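Local atomic coordinates of haloacid dehalogenase domain protein hydrolase (Planctomyces limnophilus, PDB entry 4OVY), a protein that probably acts as a hydrolase, perhaps a phosphatase, of the haloacid dehalogenase superfamily and binds a calcium ion. Residues Cys49-Leu57 / Glu265-Gly275; Val183-Lys191 / Val202-Asp211. All blocks are in the same frame, centred on the assembly; numbering follows the deposited sequence. Where two conformers were deposited one is given.

Contact 1: residues Cys49-Leu57 / Glu265-Gly275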
loop_
_atom_site.group_PDB
_atom_site.type_symbol
_atom_site.label_atom_id
_atom_site.label_comp_id
_atom_site.label_asym_id
_atom_site.label_seq_id
_atom_site.Cartn_x
_atom_site.Cartn_y
_atom_site.Cartn_z
ATOM N N CYS A 49 12.506 -3.225 20.771
ATOM C CA CYS A 49 13.277 -2.265 21.542
ATOM C C CYS A 49 13.859 -1.131 20.683
ATOM O O CYS A 49 14.335 -1.374 19.579
ATOM C CB CYS A 49 14.395 -3.023 22.243
ATOM S SG CYS A 49 15.332 -2.040 23.406
ATOM N N GLU A 50 13.835 0.095 21.215
ATOM C CA GLU A 50 14.355 1.291 20.520
ATOM C C GLU A 50 15.393 2.056 21.357
ATOM O O GLU A 50 15.679 3.221 21.079
ATOM C CB GLU A 50 13.208 2.236 20.142
ATOM C CG GLU A 50 12.485 2.808 21.347
ATOM C CD GLU A 50 11.310 3.690 21.004
ATOM O OE1 GLU A 50 11.166 4.100 19.832
ATOM O OE2 GLU A 50 10.525 3.972 21.933
ATOM N N GLN A 51 15.931 1.410 22.388
ATOM C CA GLN A 51 17.018 1.956 23.189
ATOM C C GLN A 51 18.230 1.046 23.004
ATOM O O GLN A 51 18.068 -0.165 22.869
ATOM C CB GLN A 51 16.622 2.014 24.667
ATOM C CG GLN A 51 15.426 2.902 24.981
ATOM C CD GLN A 51 15.670 4.383 24.723
ATOM O OE1 GLN A 51 16.807 4.839 24.646
ATOM N NE2 GLN A 51 14.589 5.146 24.598
ATOM N N PRO A 52 19.452 1.617 22.990
ATOM C CA PRO A 52 19.816 3.027 23.198
ATOM C C PRO A 52 19.523 3.939 22.014
ATOM O O PRO A 52 19.702 5.157 22.129
ATOM C CB PRO A 52 21.328 2.961 23.448
ATOM C CG PRO A 52 21.770 1.763 22.683
ATOM C CD PRO A 52 20.640 0.777 22.760
HETATM N N MSE A 53 19.096 3.367 20.889
HETATM C CA MSE A 53 18.661 4.160 19.725
HETATM C C MSE A 53 17.789 3.335 18.819
HETATM O O MSE A 53 17.748 2.105 18.926
HETATM C CB MSE A 53 19.866 4.678 18.919
HETATM C CG MSE A 53 20.709 3.549 18.338
HETATM SE SE MSE A 53 22.315 4.248 17.446
HETATM C CE MSE A 53 23.403 4.354 19.084
ATOM N N TYR A 54 17.095 3.998 17.899
ATOM C CA TYR A 54 16.318 3.292 16.882
ATOM C C TYR A 54 17.261 2.320 16.194
ATOM O O TYR A 54 18.412 2.673 15.895
ATOM C CB TYR A 54 15.707 4.269 15.864
ATOM C CG TYR A 54 14.834 5.359 16.469
ATOM C CD1 TYR A 54 13.837 5.049 17.393
ATOM C CD2 TYR A 54 14.991 6.699 16.103
ATOM C CE1 TYR A 54 13.034 6.035 17.941
ATOM C CE2 TYR A 54 14.185 7.690 16.646
ATOM C CZ TYR A 54 13.207 7.352 17.569
ATOM O OH TYR A 54 12.398 8.324 18.131
ATOM N N VAL A 55 16.800 1.094 15.953
ATOM C CA VAL A 55 17.670 0.080 15.368
ATOM C C VAL A 55 18.185 0.517 13.992
ATOM O O VAL A 55 19.336 0.251 13.653
ATOM C CB VAL A 55 16.978 -1.298 15.267
ATOM C CG1 VAL A 55 17.865 -2.296 14.535
ATOM C CG2 VAL A 55 16.648 -1.822 16.663
ATOM N N GLN A 56 17.343 1.185 13.203
ATOM C CA GLN A 56 17.792 1.684 11.908
ATOM C C GLN A 56 18.893 2.739 12.049
ATOM O O GLN A 56 19.732 2.858 11.162
ATOM C CB GLN A 56 16.642 2.219 11.061
ATOM C CG GLN A 56 17.060 2.558 9.636
ATOM C CD GLN A 56 15.917 3.050 8.783
ATOM O OE1 GLN A 56 14.755 2.810 9.086
ATOM N NE2 GLN A 56 16.245 3.732 7.698
ATOM N N LEU A 57 18.896 3.495 13.143
ATOM C CA LEU A 57 19.989 4.448 13.385
ATOM C C LEU A 57 21.300 3.701 13.653
ATOM O O LEU A 57 22.358 4.096 13.139
ATOM C CB LEU A 57 19.640 5.429 14.510
ATOM C CG LEU A 57 20.634 6.575 14.744
ATOM C CD1 LEU A 57 20.914 7.354 13.464
ATOM C CD2 LEU A 57 20.117 7.497 15.840
ATOM N N GLU A 265 13.779 -4.179 30.722
ATOM C CA GLU A 265 13.869 -3.492 29.432
ATOM C C GLU A 265 14.467 -2.110 29.682
ATOM O O GLU A 265 15.579 -2.025 30.212
ATOM C CB GLU A 265 12.494 -3.467 28.727
ATOM C CG GLU A 265 12.549 -3.349 27.196
ATOM C CD GLU A 265 12.139 -1.987 26.636
ATOM O OE1 GLU A 265 12.309 -1.772 25.414
ATOM O OE2 GLU A 265 11.625 -1.136 27.393
ATOM N N PHE A 266 13.755 -1.042 29.328
ATOM C CA PHE A 266 14.208 0.317 29.601
ATOM C C PHE A 266 13.053 1.120 30.152
ATOM O O PHE A 266 11.905 0.881 29.780
ATOM C CB PHE A 266 14.692 0.975 28.319
ATOM C CG PHE A 266 15.923 0.348 27.753
ATOM C CD1 PHE A 266 15.833 -0.707 26.865
ATOM C CD2 PHE A 266 17.178 0.822 28.110
ATOM C CE1 PHE A 266 16.978 -1.292 26.342
ATOM C CE2 PHE A 266 18.324 0.244 27.593
ATOM C CZ PHE A 266 18.222 -0.815 26.706
ATOM N N ALA A 267 13.357 2.065 31.041
ATOM C CA ALA A 267 12.334 2.951 31.583
ATOM C C ALA A 267 12.568 4.339 31.019
ATOM O O ALA A 267 13.646 4.910 31.192
ATOM C CB ALA A 267 12.375 2.971 33.099
ATOM N N TYR A 268 11.571 4.860 30.315
ATOM C CA TYR A 268 11.646 6.193 29.728
ATOM C C TYR A 268 10.274 6.680 29.294
ATOM O O TYR A 268 9.415 5.880 28.966
ATOM C CB TYR A 268 12.576 6.208 28.513
ATOM C CG TYR A 268 12.169 5.293 27.363
ATOM C CD1 TYR A 268 12.565 3.967 27.338
ATOM C CD2 TYR A 268 11.412 5.777 26.292
ATOM C CE1 TYR A 268 12.209 3.132 26.292
ATOM C CE2 TYR A 268 11.046 4.953 25.237
ATOM C CZ TYR A 268 11.455 3.633 25.237
ATOM O OH TYR A 268 11.106 2.814 24.200
ATOM N N ASP A 269 10.077 7.991 29.296
ATOM C CA ASP A 269 8.913 8.583 28.654
ATOM C C ASP A 269 9.172 10.034 28.224
ATOM O O ASP A 269 9.562 10.274 27.071
ATOM C CB ASP A 269 7.605 8.418 29.476
ATOM C CG ASP A 269 7.771 8.667 30.975
ATOM O OD1 ASP A 269 8.439 9.637 31.397
ATOM O OD2 ASP A 269 7.166 7.898 31.751
ATOM N N ARG A 270 9.011 10.980 29.142
ATOM C CA ARG A 270 8.926 12.405 28.775
ATOM C C ARG A 270 10.261 13.039 28.390
ATOM O O ARG A 270 10.280 14.045 27.677
ATOM C CB ARG A 270 8.278 13.205 29.910
ATOM C CG ARG A 270 6.868 12.737 30.255
ATOM C CD ARG A 270 6.160 13.687 31.209
ATOM N NE ARG A 270 4.955 13.081 31.786
ATOM C CZ ARG A 270 3.735 13.120 31.250
ATOM N NH1 ARG A 270 2.725 12.529 31.871
ATOM N NH2 ARG A 270 3.504 13.751 30.107
ATOM N N GLN A 271 11.363 12.451 28.853
ATOM C CA GLN A 271 12.699 13.018 28.661
ATOM C C GLN A 271 13.532 12.282 27.613
ATOM O O GLN A 271 14.680 12.637 27.383
ATOM C CB GLN A 271 13.477 12.991 29.986
ATOM C CG GLN A 271 12.748 13.579 31.185
ATOM C CD GLN A 271 12.704 15.089 31.155
ATOM O OE1 GLN A 271 12.182 15.691 30.217
ATOM N NE2 GLN A 271 13.254 15.714 32.189
ATOM N N SER A 272 12.966 11.264 26.977
ATOM C CA SER A 272 13.748 10.386 26.128
ATOM C C SER A 272 13.962 11.005 24.756
ATOM O O SER A 272 13.017 11.477 24.144
ATOM C CB SER A 272 13.047 9.042 25.958
ATOM O OG SER A 272 13.886 8.138 25.266
ATOM N N PRO A 273 15.207 11.004 24.266
ATOM C CA PRO A 273 15.408 11.429 22.885
ATOM C C PRO A 273 14.808 10.444 21.870
ATOM O O PRO A 273 14.441 10.850 20.776
ATOM C CB PRO A 273 16.929 11.502 22.746
ATOM C CG PRO A 273 17.491 10.705 23.864
ATOM C CD PRO A 273 16.470 10.702 24.962
ATOM N N PHE A 274 14.706 9.168 22.238
ATOM C CA PHE A 274 14.136 8.149 21.363
ATOM C C PHE A 274 12.813 7.658 21.939
ATOM O O PHE A 274 12.756 7.246 23.092
ATOM C CB PHE A 274 15.124 6.991 21.203
ATOM C CG PHE A 274 16.441 7.410 20.606
ATOM C CD1 PHE A 274 16.544 7.667 19.246
ATOM C CD2 PHE A 274 17.571 7.563 21.401
ATOM C CE1 PHE A 274 17.746 8.068 18.683
ATOM C CE2 PHE A 274 18.780 7.959 20.842
ATOM C CZ PHE A 274 18.865 8.218 19.484
ATOM N N GLY A 275 11.751 7.716 21.140
ATOM C CA GLY A 275 10.431 7.275 21.590
ATOM C C GLY A 275 9.842 8.129 22.701
ATOM O O GLY A 275 9.189 7.610 23.613
HETATM O O HOH W 1 12.665 0.512 23.886
#

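Contact 2: residues Val183-Lys191 / Val202-Asp211. With EDO (1,2-ethanediol), chain D; EDO (1,2-ethanediol), chain I.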
loop_
_atom_site.group_PDB
_atom_site.type_symbol
_atom_site.label_atom_id
_atom_site.label_comp_id
_atom_site.label_asym_id
_atom_site.label_seq_id
_atom_site.Cartn_x
_atom_site.Cartn_y
_atom_site.Cartn_z
ATOM N N VAL A 183 3.326 -3.473 5.500
ATOM C CA VAL A 183 4.298 -2.631 6.182
ATOM C C VAL A 183 4.222 -1.254 5.529
ATOM O O VAL A 183 4.328 -1.132 4.310
ATOM C CB VAL A 183 5.730 -3.182 6.067
ATOM C CG1 VAL A 183 6.718 -2.235 6.751
ATOM C CG2 VAL A 183 5.819 -4.582 6.666
ATOM N N ILE A 184 3.997 -0.235 6.347
ATOM C CA ILE A 184 3.955 1.147 5.901
ATOM C C ILE A 184 5.056 1.875 6.648
ATOM O O ILE A 184 5.196 1.730 7.866
ATOM C CB ILE A 184 2.585 1.785 6.200
ATOM C CG1 ILE A 184 1.497 1.096 5.379
ATOM C CG2 ILE A 184 2.582 3.277 5.901
ATOM C CD1 ILE A 184 0.090 1.449 5.820
ATOM N N GLY A 185 5.854 2.640 5.916
ATOM C CA GLY A 185 6.989 3.317 6.508
ATOM C C GLY A 185 7.435 4.510 5.688
ATOM O O GLY A 185 6.774 4.908 4.724
ATOM N N SER A 186 8.560 5.081 6.078
ATOM C CA SER A 186 9.160 6.164 5.302
ATOM C C SER A 186 9.900 5.559 4.111
ATOM O O SER A 186 10.328 4.408 4.159
ATOM C CB SER A 186 10.113 6.982 6.167
ATOM O OG SER A 186 9.421 7.620 7.222
ATOM N N SER A 187 10.058 6.334 3.047
ATOM C CA SER A 187 10.644 5.809 1.817
ATOM C C SER A 187 11.354 6.877 0.978
ATOM O O SER A 187 11.102 8.077 1.120
ATOM C CB SER A 187 9.555 5.125 0.974
ATOM O OG SER A 187 8.494 6.024 0.659
ATOM N N VAL A 188 12.264 6.410 0.128
ATOM C CA VAL A 188 12.834 7.218 -0.955
ATOM C C VAL A 188 12.124 6.868 -2.251
ATOM O O VAL A 188 11.441 5.837 -2.340
ATOM C CB VAL A 188 14.347 6.974 -1.143
ATOM C CG1 VAL A 188 15.099 7.297 0.138
ATOM C CG2 VAL A 188 14.645 5.541 -1.609
ATOM N N LYS A 189 12.289 7.720 -3.257
ATOM C CA LYS A 189 11.731 7.451 -4.568
ATOM C C LYS A 189 12.519 6.353 -5.278
ATOM O O LYS A 189 13.708 6.148 -5.014
ATOM C CB LYS A 189 11.700 8.717 -5.424
ATOM C CG LYS A 189 10.722 9.767 -4.921
ATOM C CD LYS A 189 10.534 10.870 -5.945
ATOM C CE LYS A 189 9.813 12.067 -5.349
ATOM N NZ LYS A 189 8.441 11.712 -4.917
ATOM N N LEU A 190 11.823 5.643 -6.158
ATOM C CA LEU A 190 12.414 4.611 -7.000
ATOM C C LEU A 190 12.287 4.973 -8.470
ATOM O O LEU A 190 11.405 5.728 -8.858
ATOM C CB LEU A 190 11.712 3.277 -6.768
ATOM C CG LEU A 190 11.820 2.689 -5.362
ATOM C CD1 LEU A 190 10.952 1.442 -5.258
ATOM C CD2 LEU A 190 13.271 2.383 -5.009
ATOM N N LYS A 191 13.170 4.402 -9.281
ATOM C CA LYS A 191 13.123 4.548 -10.734
ATOM C C LYS A 191 13.236 3.151 -11.349
ATOM O O LYS A 191 14.051 2.349 -10.901
ATOM C CB LYS A 191 14.284 5.434 -11.194
ATOM C CG LYS A 191 14.474 5.531 -12.700
ATOM C CD LYS A 191 15.728 6.324 -13.078
ATOM C CE LYS A 191 17.013 5.634 -12.626
ATOM N NZ LYS A 191 18.260 6.284 -13.133
ATOM N N VAL A 202 15.551 1.092 -8.867
ATOM C CA VAL A 202 16.755 1.745 -8.370
ATOM C C VAL A 202 16.367 2.841 -7.385
ATOM O O VAL A 202 15.461 3.636 -7.652
ATOM C CB VAL A 202 17.555 2.360 -9.539
ATOM C CG1 VAL A 202 18.776 3.118 -9.034
ATOM C CG2 VAL A 202 17.969 1.267 -10.507
ATOM N N ARG A 203 17.069 2.884 -6.258
ATOM C CA ARG A 203 16.850 3.901 -5.235
ATOM C C ARG A 203 17.411 5.261 -5.668
ATOM O O ARG A 203 18.551 5.363 -6.129
ATOM C CB ARG A 203 17.509 3.477 -3.928
ATOM C CG ARG A 203 16.958 2.192 -3.322
ATOM C CD ARG A 203 17.830 1.732 -2.168
ATOM N NE ARG A 203 18.054 2.820 -1.224
ATOM C CZ ARG A 203 17.296 3.097 -0.167
ATOM N NH1 ARG A 203 16.244 2.346 0.151
ATOM N NH2 ARG A 203 17.612 4.142 0.597
ATOM N N LEU A 204 16.604 6.302 -5.509
ATOM C CA LEU A 204 17.010 7.667 -5.820
ATOM C C LEU A 204 17.408 8.432 -4.558
ATOM O O LEU A 204 17.052 8.048 -3.442
ATOM C CB LEU A 204 15.874 8.395 -6.529
ATOM C CG LEU A 204 15.349 7.740 -7.811
ATOM C CD1 LEU A 204 14.232 8.590 -8.395
ATOM C CD2 LEU A 204 16.472 7.545 -8.823
ATOM N N ALA A 205 18.159 9.512 -4.749
ATOM C CA ALA A 205 18.545 10.397 -3.654
ATOM C C ALA A 205 17.468 11.459 -3.487
ATOM O O ALA A 205 17.739 12.657 -3.531
ATOM C CB ALA A 205 19.901 11.037 -3.944
ATOM N N GLU A 206 16.238 10.999 -3.295
ATOM C CA GLU A 206 15.080 11.864 -3.214
ATOM C C GLU A 206 14.086 11.222 -2.256
ATOM O O GLU A 206 13.841 10.022 -2.349
ATOM C CB GLU A 206 14.467 12.001 -4.604
ATOM C CG GLU A 206 13.701 13.279 -4.841
ATOM C CD GLU A 206 13.098 13.336 -6.233
ATOM O OE1 GLU A 206 13.651 12.693 -7.158
ATOM O OE2 GLU A 206 12.061 14.013 -6.396
ATOM N N LEU A 207 13.537 12.013 -1.335
ATOM C CA LEU A 207 12.541 11.518 -0.389
ATOM C C LEU A 207 11.216 11.274 -1.095
ATOM O O LEU A 207 10.797 12.060 -1.936
ATOM C CB LEU A 207 12.303 12.517 0.746
ATOM C CG LEU A 207 13.402 12.713 1.785
ATOM C CD1 LEU A 207 12.953 13.761 2.793
ATOM C CD2 LEU A 207 13.750 11.394 2.471
ATOM N N ASN A 208 10.552 10.190 -0.725
ATOM C CA ASN A 208 9.208 9.920 -1.200
ATOM C C ASN A 208 8.182 10.277 -0.132
ATOM O O ASN A 208 7.220 10.995 -0.401
ATOM C CB ASN A 208 9.072 8.447 -1.601
ATOM C CG ASN A 208 7.709 8.127 -2.177
ATOM O OD1 ASN A 208 7.204 8.860 -3.016
ATOM N ND2 ASN A 208 7.106 7.031 -1.728
ATOM N N PHE A 209 8.388 9.776 1.080
ATOM C CA PHE A 209 7.409 9.944 2.143
ATOM C C PHE A 209 8.015 9.719 3.520
ATOM O O PHE A 209 8.828 8.815 3.700
ATOM C CB PHE A 209 6.242 8.981 1.920
ATOM C CG PHE A 209 5.079 9.216 2.832
ATOM C CD1 PHE A 209 4.236 10.306 2.634
ATOM C CD2 PHE A 209 4.819 8.349 3.889
ATOM C CE1 PHE A 209 3.159 10.524 3.478
ATOM C CE2 PHE A 209 3.742 8.567 4.733
ATOM C CZ PHE A 209 2.914 9.652 4.526
ATOM N N ILE A 210 7.607 10.560 4.478
ATOM C CA ILE A 210 7.982 10.437 5.875
ATOM C C ILE A 210 6.724 10.090 6.671
ATOM O O ILE A 210 5.798 10.899 6.789
ATOM C CB ILE A 210 8.607 11.747 6.417
ATOM C CG1 ILE A 210 9.840 12.137 5.593
ATOM C CG2 ILE A 210 8.961 11.611 7.893
ATOM C CD1 ILE A 210 10.907 11.061 5.482
ATOM N N ASP A 211 6.712 8.882 7.225
ATOM C CA ASP A 211 5.527 8.295 7.846
ATOM C C ASP A 211 5.543 8.453 9.370
ATOM O O ASP A 211 5.574 7.462 10.116
ATOM C CB ASP A 211 5.465 6.809 7.474
ATOM C CG ASP A 211 4.201 6.128 7.968
ATOM O OD1 ASP A 211 3.107 6.680 7.734
ATOM O OD2 ASP A 211 4.311 5.029 8.569
HETATM C C1 EDO D . 4.256 4.683 2.847
HETATM O O1 EDO D . 4.609 3.320 3.129
HETATM C C2 EDO D . 5.147 5.274 1.752
HETATM O O2 EDO D . 6.530 5.232 2.117
HETATM C C1 EDO I . 4.775 5.391 -3.629
HETATM O O1 EDO I . 4.639 5.484 -2.202
HETATM C C2 EDO I . 3.475 5.807 -4.276
HETATM O O2 EDO I . 3.060 7.055 -3.709
HETATM O O HOH W 2 6.378 9.273 -5.643
#

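Contact 1: residues Cys49-Leu57 / Glu265-Gly275
E50 and Y268 both start with CG between the backbone N and the carbonyl carbon (chi1 64° for E50), and from there the extended E50 chain and the Y268 ring bring carboxylate and phenol together. Y268 OH donates to E50 OE2 at 2.6 Å, meeting the anti lone pair, the one turned away from OE1. A water links the same hydroxyl with E50 N and E265 OE1, an oxygen also bonded to Y140.

Q51, bent at its second torsion, lies between two rings. Its CB stands 3.4 Å from the centroid of the F266 ring, almost on the normal, a CH-pi contact; its amide passes over a face of Y268, with NE2 3.3 Å above the ring plane.

The other half centres on F274. Its edge points at the face of Y54 in a T-shaped pair, centroids 5.0 Å apart and planes at 85°, while M53 CA sits 3.8 Å from the F274 centroid over one face and L57 CD2 reaches CE1. Y54 OH accepts from G275 N at 3.1 Å with a nearly straight N-H...O angle of 164°, which fixes the phenol against the backbone just after F274.

E50 belongs to a calcium site seen for this protein, although no calcium contacts it in this model. Its side chain lies beside D44, and OE2 also takes a weak hydrogen bond from N234, a ligand of the calcium. The short phenol bond is consistent with Y268 orienting the E50 carboxylate, which would make it a second-shell residue where E50 binds calcium.

Contact 2: residues Val183-Lys191 / Val202-Asp211
N208 and S187 join by their side chains as well as their backbones. The N208 side chain leaves with CG turned opposite the backbone N (chi1 -177°), which carries ND2 to S187 OG at 2.9 Å, the hydroxyl lying close to the amide plane. S187 OG in turn donates to O2 of an ethanediol; a second ethanediol takes the other N-H of ND2, and both probably come from the crystallisation liquor. With an alanine here the S187 hydroxyl would probably lose its side-chain donor from the neighbouring strand, and the water weakly shared with K189 NZ one of its partners.

K189 runs extended until chi4 (-63°), its CE 3.2 Å from E206 OE2, yet NZ stays 4.5 Å from that oxygen, beyond salt-bridge range. V188 CG2 rests 3.8 Å above the centre of the R203 guanidinium plane, and F115 adds a cation-pi contact to R203.

N208 N and F209 N both reach S187 O, from the same face of its carbonyl plane: a classic beta bulge. The register shifts again, by two, between V188 and L190 as the partner turns at A205-E206; strand 183-195 of the HAD sheet thus forms a beta hairpin with 198-204 and pairs antiparallel with 207-209 as well.

How the contacts relate
Contact 2 is nested within the chain loop that contact 1 closes; their centres lie 24 Å apart, their nearest atoms about 7 Å, and they do not touch. Both reach the same mixed sheet, in which strands 38-41 and 230-233 run parallel and lead to the metal-site residues D42, D44 and N234. Contact 1 is the nearer to the calcium ion, the E50 side chain lying about 4 Å from it. In contact 2 the D211 side chain lies about 10 Å from the ion and about 7 Å from the D42 side chain. Contact 1 thus borders the metal site, while contact 2 stands farther off and also meets the second subunit through Q222 of that chain.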